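Long-range contacts in bacterial leucyl aminopeptidase (Legionella pneumophila, PDB 6ESL), which probably removes N-terminal residues, leucine among them, from peptides as a secreted two-zinc aminopeptidase of the M28 family: residues 23-28 against 73-78; 36-41 against 48-53; 111-116 against 309-314; 298-303 against 325-330. All blocks are in the same frame, centred on the assembly; numbering follows the deposited sequence.

Contact 1: 23-28 against 73-78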
loop_
_atom_site.group_PDB
_atom_site.type_symbol
_atom_site.label_atom_id
_atom_site.label_comp_id
_atom_site.label_asym_id
_atom_site.label_seq_id
_atom_site.Cartn_x
_atom_site.Cartn_y
_atom_site.Cartn_z
ATOM N N GLN B 23 13.014 29.542 -6.165
ATOM C CA GLN B 23 13.560 28.589 -5.272
ATOM C C GLN B 23 12.905 27.222 -5.490
ATOM O O GLN B 23 11.640 27.035 -5.435
ATOM C CB GLN B 23 13.419 29.015 -3.831
ATOM C CG GLN B 23 14.105 30.423 -3.613
ATOM C CD GLN B 23 13.273 31.614 -4.144
ATOM O OE1 GLN B 23 12.060 31.636 -3.860
ATOM N NE2 GLN B 23 13.826 32.428 -4.931
ATOM N N LEU B 24 13.817 26.251 -5.631
ATOM C CA LEU B 24 13.447 24.815 -5.880
ATOM C C LEU B 24 13.991 23.928 -4.812
ATOM O O LEU B 24 15.182 24.100 -4.435
ATOM C CB LEU B 24 14.019 24.420 -7.205
ATOM C CG LEU B 24 13.706 25.319 -8.378
ATOM C CD1 LEU B 24 14.333 24.787 -9.632
ATOM C CD2 LEU B 24 12.183 25.454 -8.511
ATOM N N GLN B 25 13.159 23.007 -4.338
ATOM C CA GLN B 25 13.567 21.928 -3.465
ATOM C C GLN B 25 13.928 20.735 -4.354
ATOM O O GLN B 25 13.071 20.293 -5.127
ATOM C CB GLN B 25 12.579 21.534 -2.426
ATOM C CG GLN B 25 13.114 20.553 -1.407
ATOM C CD GLN B 25 12.208 20.385 -0.162
ATOM O OE1 GLN B 25 12.097 19.292 0.406
ATOM N NE2 GLN B 25 11.508 21.454 0.205
ATOM N N VAL B 26 15.214 20.326 -4.274
ATOM C CA VAL B 26 15.799 19.357 -5.165
ATOM C C VAL B 26 16.373 18.163 -4.356
ATOM O O VAL B 26 17.159 18.372 -3.386
ATOM C CB VAL B 26 16.850 20.055 -5.991
ATOM C CG1 VAL B 26 17.396 19.174 -7.095
ATOM C CG2 VAL B 26 16.281 21.283 -6.695
ATOM N N PRO B 27 16.054 16.938 -4.761
ATOM C CA PRO B 27 16.767 15.770 -4.162
ATOM C C PRO B 27 18.261 15.820 -4.361
ATOM O O PRO B 27 18.777 16.294 -5.408
ATOM C CB PRO B 27 16.192 14.553 -4.955
ATOM C CG PRO B 27 14.986 15.098 -5.658
ATOM C CD PRO B 27 15.170 16.543 -5.874
ATOM N N GLN B 28 19.001 15.346 -3.350
ATOM C CA GLN B 28 20.518 15.311 -3.479
ATOM C C GLN B 28 21.038 14.697 -4.789
ATOM O O GLN B 28 21.962 15.250 -5.408
ATOM C CB GLN B 28 21.207 14.622 -2.269
ATOM C CG GLN B 28 21.114 15.428 -0.984
ATOM C CD GLN B 28 22.041 16.657 -0.885
ATOM O OE1 GLN B 28 22.784 16.996 -1.831
ATOM N NE2 GLN B 28 21.974 17.326 0.260
ATOM N N VAL B 73 10.420 20.448 -6.501
ATOM C CA VAL B 73 9.217 21.178 -6.073
ATOM C C VAL B 73 9.573 22.642 -6.023
ATOM O O VAL B 73 10.614 23.009 -5.481
ATOM C CB VAL B 73 8.682 20.623 -4.751
ATOM C CG1 VAL B 73 7.515 21.516 -4.237
ATOM C CG2 VAL B 73 8.199 19.199 -4.937
ATOM N N ASN B 74 8.784 23.479 -6.672
ATOM C CA ASN B 74 8.936 24.941 -6.625
ATOM C C ASN B 74 8.445 25.435 -5.288
ATOM O O ASN B 74 7.281 25.283 -4.945
ATOM C CB ASN B 74 8.184 25.595 -7.777
ATOM C CG ASN B 74 8.639 26.971 -8.066
ATOM O OD1 ASN B 74 8.786 27.726 -7.110
ATOM N ND2 ASN B 74 8.939 27.322 -9.302
ATOM N N VAL B 75 9.366 25.942 -4.463
ATOM C CA VAL B 75 8.989 26.405 -3.079
ATOM C C VAL B 75 8.981 27.954 -2.996
ATOM O O VAL B 75 8.946 28.508 -1.913
ATOM C CB VAL B 75 9.871 25.751 -1.978
ATOM C CG1 VAL B 75 9.637 24.268 -1.955
ATOM C CG2 VAL B 75 11.367 26.151 -2.128
ATOM N N SER B 76 9.070 28.649 -4.102
ATOM C CA SER B 76 9.119 30.082 -4.083
ATOM C C SER B 76 7.935 30.694 -3.322
ATOM O O SER B 76 8.124 31.654 -2.522
ATOM C CB SER B 76 9.094 30.646 -5.467
ATOM O OG SER B 76 10.056 30.114 -6.347
ATOM N N HIS B 77 6.733 30.160 -3.554
ATOM C CA HIS B 77 5.530 30.682 -2.893
ATOM C C HIS B 77 5.697 30.639 -1.370
ATOM O O HIS B 77 5.277 31.540 -0.674
ATOM C CB HIS B 77 4.218 29.962 -3.341
ATOM C CG HIS B 77 2.949 30.599 -2.807
ATOM N ND1 HIS B 77 2.713 31.971 -2.831
ATOM C CD2 HIS B 77 1.842 30.049 -2.239
ATOM C CE1 HIS B 77 1.534 32.237 -2.293
ATOM N NE2 HIS B 77 0.985 31.089 -1.926
ATOM N N LYS B 78 6.305 29.592 -0.859
ATOM C CA LYS B 78 6.435 29.419 0.575
ATOM C C LYS B 78 7.567 30.215 1.187
ATOM O O LYS B 78 7.693 30.159 2.372
ATOM C CB LYS B 78 6.708 27.991 0.887
ATOM C CG LYS B 78 5.645 27.122 0.391
ATOM C CD LYS B 78 5.715 25.759 1.017
ATOM C CE LYS B 78 4.382 25.067 0.787
ATOM N NZ LYS B 78 4.548 23.686 1.217
HETATM O O HOH W 1 10.230 33.389 -3.280
#
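Strand 73-74 is, within this chain, an outermost strand of a four-stranded antiparallel sheet, and strand 21-27 is its neighbour. Gln-25 and Val-73 form an antiparallel hydrogen-bonded pair. Gln-25 N gives to Val-73 O at 2.8 Å, nearly along the C=O axis, and Val-73 N gives back to Gln-25 O at 3.0 Å. Leu-24 and Asn-74 follow as a non-hydrogen-bonded pair. The Leu-24 side chain crosses Asn-74 obliquely, and its CD2 lies 3.8 Å from Asn-74 CA. Gln-23 O takes the next donor, Val-75 N, in its carbonyl plane at 2.7 Å. Then the chain turns, and a hydroxyl stands in for a backbone acceptor: Gln-23 N donates to Ser-76 OG at 3.0 Å. That hydroxyl sits beside its own backbone N (chi1 -52°). Ser-76 OG donates in turn to a lone pair of Asn-74 OD1 at 2.8 Å. Asn-74 OD1 also accepts from Ser-76 N at 3.2 Å, which makes an Asx turn. The other half of the amide, Asn-74 ND2, bonds to Glu-22 and to the carbonyl O of Arg-258 of the second subunit. The Gln-23 chain bends at chi2 (77°), so that OE1 comes beside CA and CB of Ser-76. A water 2.6 Å from Gln-23 OE1 joins it to Ser-76 O, while Gln-23 NE2 bonds to Asp-51. Both ends of the Asn-74 amide are thus used, and Ser-76 OG both accepts and donates, so this chemistry fixes the amide flip and the hydroxyl rotation where the short strand ends.

Contact 2: 36-41 against 48-53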
loop_
_atom_site.group_PDB
_atom_site.type_symbol
_atom_site.label_atom_id
_atom_site.label_comp_id
_atom_site.label_asym_id
_atom_site.label_seq_id
_atom_site.Cartn_x
_atom_site.Cartn_y
_atom_site.Cartn_z
ATOM N N VAL B 36 23.753 24.681 -14.075
ATOM C CA VAL B 36 23.342 26.079 -14.162
ATOM C C VAL B 36 23.787 26.821 -12.865
ATOM O O VAL B 36 23.923 26.213 -11.778
ATOM C CB VAL B 36 21.808 26.235 -14.429
ATOM C CG1 VAL B 36 21.320 25.372 -15.625
ATOM C CG2 VAL B 36 20.983 25.887 -13.243
ATOM N N PRO B 37 24.002 28.130 -12.959
ATOM C CA PRO B 37 24.245 28.915 -11.739
ATOM C C PRO B 37 23.125 28.787 -10.698
ATOM O O PRO B 37 21.929 28.755 -11.049
ATOM C CB PRO B 37 24.343 30.356 -12.262
ATOM C CG PRO B 37 24.550 30.281 -13.753
ATOM C CD PRO B 37 24.013 28.946 -14.189
ATOM N N HIS B 38 23.496 28.625 -9.444
ATOM C CA HIS B 38 22.532 28.415 -8.378
ATOM C C HIS B 38 23.160 28.668 -7.013
ATOM O O HIS B 38 24.361 28.454 -6.843
ATOM C CB HIS B 38 21.886 26.988 -8.438
ATOM C CG HIS B 38 22.849 25.852 -8.214
ATOM N ND1 HIS B 38 23.856 25.531 -9.109
ATOM C CD2 HIS B 38 22.957 24.970 -7.189
ATOM C CE1 HIS B 38 24.552 24.509 -8.639
ATOM N NE2 HIS B 38 24.027 24.146 -7.477
ATOM N N LYS B 39 22.370 29.127 -6.053
ATOM C CA LYS B 39 22.815 29.327 -4.710
ATOM C C LYS B 39 22.144 28.330 -3.864
ATOM O O LYS B 39 20.962 28.112 -4.005
ATOM C CB LYS B 39 22.401 30.703 -4.142
ATOM C CG LYS B 39 23.019 31.902 -4.750
ATOM C CD LYS B 39 22.501 33.229 -4.105
ATOM C CE LYS B 39 23.187 34.448 -4.749
ATOM N NZ LYS B 39 22.776 35.788 -4.251
ATOM N N ILE B 40 22.887 27.744 -2.951
ATOM C CA ILE B 40 22.326 26.824 -1.992
ATOM C C ILE B 40 21.773 27.666 -0.866
ATOM O O ILE B 40 22.500 28.447 -0.297
ATOM C CB ILE B 40 23.356 25.864 -1.393
ATOM C CG1 ILE B 40 24.291 25.235 -2.462
ATOM C CG2 ILE B 40 22.661 24.815 -0.557
ATOM C CD1 ILE B 40 23.593 24.650 -3.649
ATOM N N LEU B 41 20.491 27.501 -0.542
ATOM C CA LEU B 41 19.864 28.268 0.526
ATOM C C LEU B 41 19.786 27.452 1.799
ATOM O O LEU B 41 19.722 28.018 2.906
ATOM C CB LEU B 41 18.440 28.733 0.129
ATOM C CG LEU B 41 18.405 29.707 -1.062
ATOM C CD1 LEU B 41 16.960 29.986 -1.374
ATOM C CD2 LEU B 41 19.166 30.991 -0.876
ATOM N N LYS B 48 18.487 19.666 -1.174
ATOM C CA LYS B 48 18.909 21.050 -1.159
ATOM C C LYS B 48 17.685 21.917 -1.548
ATOM O O LYS B 48 16.883 21.504 -2.352
ATOM C CB LYS B 48 20.000 21.341 -2.174
ATOM C CG LYS B 48 21.283 20.574 -1.852
ATOM C CD LYS B 48 22.463 21.053 -2.619
ATOM C CE LYS B 48 23.621 20.104 -2.292
ATOM N NZ LYS B 48 24.706 20.494 -3.150
ATOM N N ILE B 49 17.610 23.131 -1.026
ATOM C CA ILE B 49 16.831 24.196 -1.624
ATOM C C ILE B 49 17.769 25.147 -2.265
ATOM O O ILE B 49 18.667 25.778 -1.625
ATOM C CB ILE B 49 15.870 24.864 -0.608
ATOM C CG1 ILE B 49 14.872 23.858 -0.162
ATOM C CG2 ILE B 49 15.259 26.121 -1.219
ATOM C CD1 ILE B 49 14.021 24.181 1.038
ATOM N N ILE B 50 17.544 25.357 -3.544
ATOM C CA ILE B 50 18.396 26.187 -4.308
ATOM C C ILE B 50 17.633 27.377 -4.879
ATOM O O ILE B 50 16.409 27.322 -5.006
ATOM C CB ILE B 50 19.059 25.433 -5.491
ATOM C CG1 ILE B 50 18.029 24.911 -6.529
ATOM C CG2 ILE B 50 19.858 24.242 -4.948
ATOM C CD1 ILE B 50 18.687 24.467 -7.807
ATOM N N ASP B 51 18.369 28.416 -5.170
ATOM C CA ASP B 51 17.851 29.566 -5.849
ATOM C C ASP B 51 18.421 29.558 -7.231
ATOM O O ASP B 51 19.665 29.447 -7.386
ATOM C CB ASP B 51 18.366 30.869 -5.114
ATOM C CG ASP B 51 17.818 32.117 -5.726
ATOM O OD1 ASP B 51 18.385 32.609 -6.701
ATOM O OD2 ASP B 51 16.729 32.539 -5.319
ATOM N N VAL B 52 17.601 29.833 -8.213
ATOM C CA VAL B 52 18.050 29.882 -9.579
ATOM C C VAL B 52 17.278 30.910 -10.349
ATOM O O VAL B 52 16.267 31.338 -9.911
ATOM C CB VAL B 52 17.804 28.542 -10.281
ATOM C CG1 VAL B 52 18.544 27.452 -9.570
ATOM C CG2 VAL B 52 16.322 28.231 -10.324
ATOM N N LEU B 53 17.778 31.327 -11.488
ATOM C CA LEU B 53 17.031 32.219 -12.341
ATOM C C LEU B 53 15.851 31.449 -12.918
ATOM O O LEU B 53 15.980 30.288 -13.221
ATOM C CB LEU B 53 17.852 32.641 -13.522
ATOM C CG LEU B 53 19.018 33.604 -13.400
ATOM C CD1 LEU B 53 19.332 34.066 -14.794
ATOM C CD2 LEU B 53 18.633 34.764 -12.529
#
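Strands 39-43 and 47-53 form a beta hairpin at one side of the antiparallel sheet. Lys-39 and Asp-51 are a hydrogen-bonded pair: Lys-39 N gives to Asp-51 O at 3.0 Å, and Asp-51 N gives to Lys-39 O at 2.9 Å. Ile-40 and Ile-50 are the non-hydrogen-bonded pair beside it. Their side chains cross obliquely, with Ile-40 CD1 4.0 Å from Ile-50 CG2.

His-38 CB touches Val-52 CG1 at 3.6 Å and also lies close to Asp-51 O. His-38 CG takes the crowded position between backbone N and carbonyl carbon (chi1 64°), which lifts the ring over the face that carries Ile-40 and Ile-50. Ring atom His-38 CD2 meets Ile-50 CG2 at 3.9 Å, and this methyl lies at the ring edge. On the other side of the ring, His-38 ND1 donates to Val-36 O at 2.8 Å. This bond lies close to the ring plane and fixes the ring's rotation. The tip, His-38 NE2, is 5.7 Å from Lys-48 NZ, too far for contact. Helix 57-67 packs on Ile-50 and Val-52. Further along the hairpin, Leu-41 N donates to Ile-49 O, 2.7 Å away, nearly along the C=O axis.

Contact 3: 111-116 against 309-314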
loop_
_atom_site.group_PDB
_atom_site.type_symbol
_atom_site.label_atom_id
_atom_site.label_comp_id
_atom_site.label_asym_id
_atom_site.label_seq_id
_atom_site.Cartn_x
_atom_site.Cartn_y
_atom_site.Cartn_z
ATOM N N ASP B 111 16.243 -2.504 -6.923
ATOM C CA ASP B 111 15.644 -3.793 -7.297
ATOM C C ASP B 111 14.171 -3.812 -6.868
ATOM O O ASP B 111 13.815 -3.347 -5.800
ATOM C CB ASP B 111 16.344 -4.998 -6.649
ATOM C CG ASP B 111 17.752 -5.230 -7.166
ATOM O OD1 ASP B 111 18.053 -4.906 -8.328
ATOM O OD2 ASP B 111 18.557 -5.774 -6.408
ATOM N N VAL B 112 13.346 -4.423 -7.691
ATOM C CA VAL B 112 11.928 -4.467 -7.483
ATOM C C VAL B 112 11.464 -5.910 -7.293
ATOM O O VAL B 112 12.063 -6.819 -7.861
ATOM C CB VAL B 112 11.300 -3.786 -8.713
ATOM C CG1 VAL B 112 9.865 -4.142 -8.939
ATOM C CG2 VAL B 112 11.491 -2.289 -8.626
ATOM N N TYR B 113 10.464 -6.149 -6.458
ATOM C CA TYR B 113 9.995 -7.497 -6.312
ATOM C C TYR B 113 9.347 -7.776 -7.659
ATOM O O TYR B 113 8.490 -7.047 -8.090
ATOM C CB TYR B 113 8.978 -7.625 -5.163
ATOM C CG TYR B 113 9.473 -7.271 -3.783
ATOM C CD1 TYR B 113 10.417 -8.035 -3.143
ATOM C CD2 TYR B 113 8.981 -6.186 -3.112
ATOM C CE1 TYR B 113 10.869 -7.705 -1.891
ATOM C CE2 TYR B 113 9.425 -5.846 -1.863
ATOM C CZ TYR B 113 10.370 -6.609 -1.249
ATOM O OH TYR B 113 10.817 -6.270 -0.018
ATOM N N GLU B 114 9.729 -8.855 -8.316
ATOM C CA GLU B 114 9.168 -9.154 -9.625
ATOM C C GLU B 114 8.892 -10.611 -9.741
ATOM O O GLU B 114 9.412 -11.398 -8.981
ATOM C CB GLU B 114 10.148 -8.765 -10.753
ATOM C CG GLU B 114 10.739 -7.350 -10.626
ATOM C CD GLU B 114 11.686 -6.983 -11.777
ATOM O OE1 GLU B 114 12.896 -7.327 -11.782
ATOM O OE2 GLU B 114 11.186 -6.284 -12.679
ATOM N N ILE B 115 8.094 -10.930 -10.723
ATOM C CA ILE B 115 7.750 -12.303 -11.093
ATOM C C ILE B 115 8.643 -12.692 -12.291
ATOM O O ILE B 115 8.520 -12.106 -13.359
ATOM C CB ILE B 115 6.248 -12.382 -11.514
ATOM C CG1 ILE B 115 5.380 -12.072 -10.245
ATOM C CG2 ILE B 115 5.980 -13.678 -12.283
ATOM C CD1 ILE B 115 3.897 -11.830 -10.392
ATOM N N LYS B 116 9.574 -13.606 -12.046
ATOM C CA LYS B 116 10.601 -14.025 -13.000
ATOM C C LYS B 116 10.862 -15.461 -12.919
ATOM O O LYS B 116 11.876 -15.889 -13.427
ATOM C CB LYS B 116 11.936 -13.421 -12.656
ATOM C CG LYS B 116 12.005 -11.915 -12.560
ATOM C CD LYS B 116 13.432 -11.559 -12.190
ATOM C CE LYS B 116 13.820 -10.158 -12.646
ATOM N NZ LYS B 116 15.180 -10.118 -13.273
ATOM N N SER B 309 3.628 -6.137 0.299
ATOM C CA SER B 309 2.172 -6.383 0.300
ATOM C C SER B 309 1.604 -6.315 -1.094
ATOM O O SER B 309 0.880 -7.247 -1.569
ATOM C CB SER B 309 1.423 -5.445 1.226
ATOM O OG SER B 309 1.904 -5.501 2.563
ATOM N N ASN B 310 2.002 -5.287 -1.814
ATOM C CA ASN B 310 1.657 -5.208 -3.262
ATOM C C ASN B 310 2.178 -6.377 -4.062
ATOM O O ASN B 310 1.477 -6.890 -4.922
ATOM C CB ASN B 310 2.186 -3.910 -3.911
ATOM C CG ASN B 310 1.478 -2.633 -3.401
ATOM O OD1 ASN B 310 0.341 -2.681 -2.896
ATOM N ND2 ASN B 310 2.131 -1.451 -3.649
ATOM N N TYR B 311 3.389 -6.811 -3.776
ATOM C CA TYR B 311 3.919 -7.984 -4.427
ATOM C C TYR B 311 3.067 -9.280 -4.140
ATOM O O TYR B 311 2.783 -10.061 -5.036
ATOM C CB TYR B 311 5.382 -8.225 -4.013
ATOM C CG TYR B 311 6.026 -9.317 -4.748
ATOM C CD1 TYR B 311 6.184 -9.255 -6.133
ATOM C CD2 TYR B 311 6.559 -10.422 -4.071
ATOM C CE1 TYR B 311 6.832 -10.296 -6.817
ATOM C CE2 TYR B 311 7.148 -11.467 -4.727
ATOM C CZ TYR B 311 7.323 -11.406 -6.087
ATOM O OH TYR B 311 7.938 -12.438 -6.749
ATOM N N LEU B 312 2.658 -9.452 -2.894
ATOM C CA LEU B 312 1.724 -10.545 -2.613
ATOM C C LEU B 312 0.459 -10.460 -3.464
ATOM O O LEU B 312 -0.003 -11.426 -3.927
ATOM C CB LEU B 312 1.267 -10.573 -1.130
ATOM C CG LEU B 312 2.203 -10.988 -0.065
ATOM C CD1 LEU B 312 1.300 -11.212 1.179
ATOM C CD2 LEU B 312 3.005 -12.211 -0.361
ATOM N N ALA B 313 -0.107 -9.280 -3.614
ATOM C CA ALA B 313 -1.302 -9.115 -4.461
ATOM C C ALA B 313 -1.034 -9.634 -5.861
ATOM O O ALA B 313 -1.839 -10.379 -6.402
ATOM C CB ALA B 313 -1.767 -7.638 -4.455
ATOM N N LYS B 314 0.113 -9.297 -6.423
ATOM C CA LYS B 314 0.515 -9.792 -7.746
ATOM C C LYS B 314 0.736 -11.289 -7.807
ATOM O O LYS B 314 0.294 -11.940 -8.732
ATOM C CB LYS B 314 1.809 -9.108 -8.196
ATOM C CG LYS B 314 1.542 -7.727 -8.766
ATOM C CD LYS B 314 2.811 -6.888 -8.859
ATOM C CE LYS B 314 3.601 -7.224 -10.133
ATOM N NZ LYS B 314 4.855 -6.431 -9.976
#
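Tyr-113 makes the first touch of residues 111-116 on helix 306-320. Tyr-113 CB sits over one face of the Tyr-311 ring, 3.6 Å from the ring centroid and close to the normal. This is a CH-pi contact. The nearest ring atoms include Tyr-311 CD1, at 3.4 Å from Tyr-113 CB. Tyr-113 CG is beside its own backbone N (chi1 -61°), so the rest of its ring leads away along the helix toward Asp-307 and Leu-308. The two tyrosine rings meet obliquely, with planes at 32° and centroids 5.5 Å apart. Leu-390 of helix 373-391 touches both.

Glu-114 takes part through its backbone. Glu-114 O accepts from Tyr-311 OH at 2.9 Å. The donor stands well above the carbonyl plane, 58° out of it. Tyr-311 CG is anti to the backbone N, which carries the ring outward across the loop. The helix that supplies this ring belongs to the beta-alpha-beta unit of strands 297-300 and 324-327, in the M28 peptidase fold. The loop lies between helices 88-94 and 118-125, so two distant parts of the chain meet here.

Ile-115 follows with its CG1 branch. Ile-115 CG1 lies 4.1 Å from Tyr-311 CE1. The extended tip, Ile-115 CD1, reaches Lys-314 and lies 4.1 Å from Lys-314 CB. The Lys-314 chain bends at chi3, and its NZ forms a salt bridge with Asp-325 of the second subunit.

Contact 4: 298-303 against 325-330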
loop_
_atom_site.group_PDB
_atom_site.type_symbol
_atom_site.label_atom_id
_atom_site.label_comp_id
_atom_site.label_asym_id
_atom_site.label_seq_id
_atom_site.Cartn_x
_atom_site.Cartn_y
_atom_site.Cartn_z
ATOM N N TRP B 298 -7.043 -11.926 1.203
ATOM C CA TRP B 298 -6.989 -10.582 1.778
ATOM C C TRP B 298 -5.554 -10.214 2.123
ATOM O O TRP B 298 -4.864 -10.979 2.758
ATOM C CB TRP B 298 -7.915 -10.522 2.999
ATOM C CG TRP B 298 -9.333 -10.627 2.608
ATOM C CD1 TRP B 298 -10.049 -11.822 2.397
ATOM C CD2 TRP B 298 -10.283 -9.563 2.391
ATOM N NE1 TRP B 298 -11.337 -11.519 2.053
ATOM C CE2 TRP B 298 -11.522 -10.160 2.084
ATOM C CE3 TRP B 298 -10.234 -8.179 2.513
ATOM C CZ2 TRP B 298 -12.648 -9.438 1.809
ATOM C CZ3 TRP B 298 -11.425 -7.439 2.286
ATOM C CH2 TRP B 298 -12.590 -8.074 1.953
ATOM N N VAL B 299 -5.119 -9.018 1.736
ATOM C CA VAL B 299 -3.821 -8.518 2.071
ATOM C C VAL B 299 -4.030 -7.461 3.122
ATOM O O VAL B 299 -4.785 -6.452 2.880
ATOM C CB VAL B 299 -3.102 -7.978 0.790
ATOM C CG1 VAL B 299 -1.767 -7.318 1.094
ATOM C CG2 VAL B 299 -2.782 -9.121 -0.152
ATOM N N PHE B 300 -3.376 -7.627 4.275
ATOM C CA PHE B 300 -3.478 -6.719 5.387
ATOM C C PHE B 300 -2.485 -5.558 5.245
ATOM O O PHE B 300 -1.345 -5.724 4.949
ATOM C CB PHE B 300 -3.439 -7.395 6.758
ATOM C CG PHE B 300 -4.752 -7.973 7.109
ATOM C CD1 PHE B 300 -5.267 -9.054 6.360
ATOM C CD2 PHE B 300 -5.632 -7.321 7.947
ATOM C CE1 PHE B 300 -6.590 -9.528 6.540
ATOM C CE2 PHE B 300 -6.968 -7.786 8.138
ATOM C CZ PHE B 300 -7.407 -8.930 7.497
ATOM N N THR B 301 -3.053 -4.361 5.308
ATOM C CA THR B 301 -2.306 -3.131 5.109
ATOM C C THR B 301 -1.762 -2.422 6.353
ATOM O O THR B 301 -1.040 -1.431 6.221
ATOM C CB THR B 301 -3.136 -2.158 4.255
ATOM O OG1 THR B 301 -4.289 -1.744 4.996
ATOM C CG2 THR B 301 -3.598 -2.856 2.979
ATOM N N ASP B 302 -2.097 -2.909 7.548
ATOM C CA ASP B 302 -1.570 -2.292 8.774
ATOM C C ASP B 302 -0.422 -3.191 9.298
ATOM O O ASP B 302 -0.531 -4.426 9.297
ATOM C CB ASP B 302 -2.595 -1.829 9.784
ATOM C CG ASP B 302 -3.303 -2.948 10.430
ATOM O OD1 ASP B 302 -3.229 -4.080 9.911
ATOM O OD2 ASP B 302 -3.943 -2.685 11.464
ATOM N N TYR B 303 0.670 -2.533 9.709
ATOM C CA TYR B 303 1.907 -3.139 10.242
ATOM C C TYR B 303 2.626 -4.035 9.257
ATOM O O TYR B 303 3.259 -5.026 9.627
ATOM C CB TYR B 303 1.640 -3.828 11.584
ATOM C CG TYR B 303 0.966 -2.829 12.500
ATOM C CD1 TYR B 303 1.704 -1.874 13.213
ATOM C CD2 TYR B 303 -0.429 -2.784 12.647
ATOM C CE1 TYR B 303 1.078 -0.955 14.017
ATOM C CE2 TYR B 303 -1.026 -1.871 13.492
ATOM C CZ TYR B 303 -0.277 -0.943 14.149
ATOM O OH TYR B 303 -0.932 -0.057 14.974
ATOM N N ASP B 325 -8.366 -8.576 -1.980
ATOM C CA ASP B 325 -8.978 -7.387 -1.400
ATOM C C ASP B 325 -8.089 -7.088 -0.143
ATOM O O ASP B 325 -7.144 -7.828 0.170
ATOM C CB ASP B 325 -10.426 -7.637 -1.077
ATOM C CG ASP B 325 -11.272 -6.337 -0.999
ATOM O OD1 ASP B 325 -10.683 -5.243 -0.913
ATOM O OD2 ASP B 325 -12.507 -6.430 -1.026
ATOM N N TYR B 326 -8.363 -5.965 0.477
ATOM C CA TYR B 326 -7.493 -5.300 1.480
ATOM C C TYR B 326 -8.240 -4.998 2.769
ATOM O O TYR B 326 -9.456 -4.674 2.795
ATOM C CB TYR B 326 -6.951 -3.965 0.908
ATOM C CG TYR B 326 -6.261 -4.148 -0.412
ATOM C CD1 TYR B 326 -4.946 -4.581 -0.517
ATOM C CD2 TYR B 326 -6.995 -4.027 -1.589
ATOM C CE1 TYR B 326 -4.365 -4.841 -1.774
ATOM C CE2 TYR B 326 -6.428 -4.304 -2.825
ATOM C CZ TYR B 326 -5.113 -4.678 -2.917
ATOM O OH TYR B 326 -4.560 -4.906 -4.207
ATOM N N SER B 327 -7.524 -5.185 3.882
ATOM C CA SER B 327 -8.059 -4.959 5.232
ATOM C C SER B 327 -6.965 -4.723 6.290
ATOM O O SER B 327 -5.798 -5.037 6.060
ATOM C CB SER B 327 -8.953 -6.127 5.655
ATOM O OG SER B 327 -9.477 -5.925 6.955
ATOM N N ARG B 328 -7.386 -4.172 7.408
ATOM C CA ARG B 328 -6.520 -3.840 8.521
ATOM C C ARG B 328 -6.950 -4.608 9.741
ATOM O O ARG B 328 -8.095 -4.797 9.938
ATOM C CB ARG B 328 -6.613 -2.353 8.816
ATOM C CG ARG B 328 -6.059 -1.479 7.721
ATOM C CD ARG B 328 -5.968 -0.039 8.174
ATOM N NE ARG B 328 -6.986 0.767 7.573
ATOM C CZ ARG B 328 -7.297 2.011 7.917
ATOM N NH1 ARG B 328 -8.264 2.632 7.260
ATOM N NH2 ARG B 328 -6.694 2.632 8.910
ATOM N N CYS B 329 -6.006 -5.050 10.558
ATOM C CA CYS B 329 -6.369 -5.831 11.716
ATOM C C CYS B 329 -5.817 -5.314 13.052
ATOM O O CYS B 329 -6.090 -5.856 14.066
ATOM C CB CYS B 329 -5.982 -7.274 11.471
ATOM S SG CYS B 329 -4.201 -7.443 11.441
ATOM N N GLY B 330 -5.081 -4.235 13.029
ATOM C CA GLY B 330 -4.819 -3.487 14.228
ATOM C C GLY B 330 -3.523 -3.861 14.900
ATOM O O GLY B 330 -2.854 -4.766 14.482
#
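A beta-alpha-beta unit is closed here: strands 297-300 and 324-327 lie side by side and parallel, joined by helix 306-320. Val-299 N gives to Asp-325 O at 2.8 Å. Ser-327 N gives to Val-299 O at 3.2 Å, and Thr-301 N gives to Ser-327 O at 2.9 Å. On one face the side chains of Trp-298 and Asp-325 point the same way. Asp-325 CB lies 3.6 Å from the centroid of the six-membered ring of Trp-298, over its face. The carboxylate is only 13° from the indole plane, and Asp-325 OD1 takes Tyr-326 N. Phe-300 continues this face. Ser-327 CB sits over its ring, and Cys-329 CB meets Phe-300 CE2 at 3.5 Å. Cys-329 SG is oblique to the same ring and is tied to Cys-333 by a disulfide.

Within this chain, strand 324-327 is an outermost strand of the eight-stranded mixed sheet of the M28 fold, and 297-300 runs antiparallel to 346-350 on its other side. Beyond the strands, Asp-302 grips the opposite backbone. Asp-302 CG stands between the backbone N and the carbonyl carbon (chi1 69°). Asp-302 OD1 takes Cys-329 N at 3.0 Å, from above the carboxylate plane. Asp-302 OD2 takes Gly-330 N on its syn lone pair, and at 2.5 Å this bond is very short. Ser-106 of the second subunit also bonds to Asp-302 OD2.

In the fold
Contacts 1 and 2 lie in one antiparallel sheet, with centres 9 Å apart. Strands 21-27 and 47-53 are neighbours there, and Leu-24 O and Ile-50 N are 2.8 Å apart. Contact 2 is nested in the loop that contact 1 closes. Contacts 3 and 4 share the beta-alpha-beta unit: Ser-309 CB packs on Val-299 CG1 at 3.7 Å, and their centres are 17 Å apart. The two groups are well separated, with contact 1 centred 33 Å from contact 3. Contacts 1, 3 and 4 all touch the second subunit. Contact 4 is near the two zinc ions, which share Asp-222; His-209 and Asp-284 bind one and Glu-257 the other. The Cys-329 side chain is about 9 Å from a zinc.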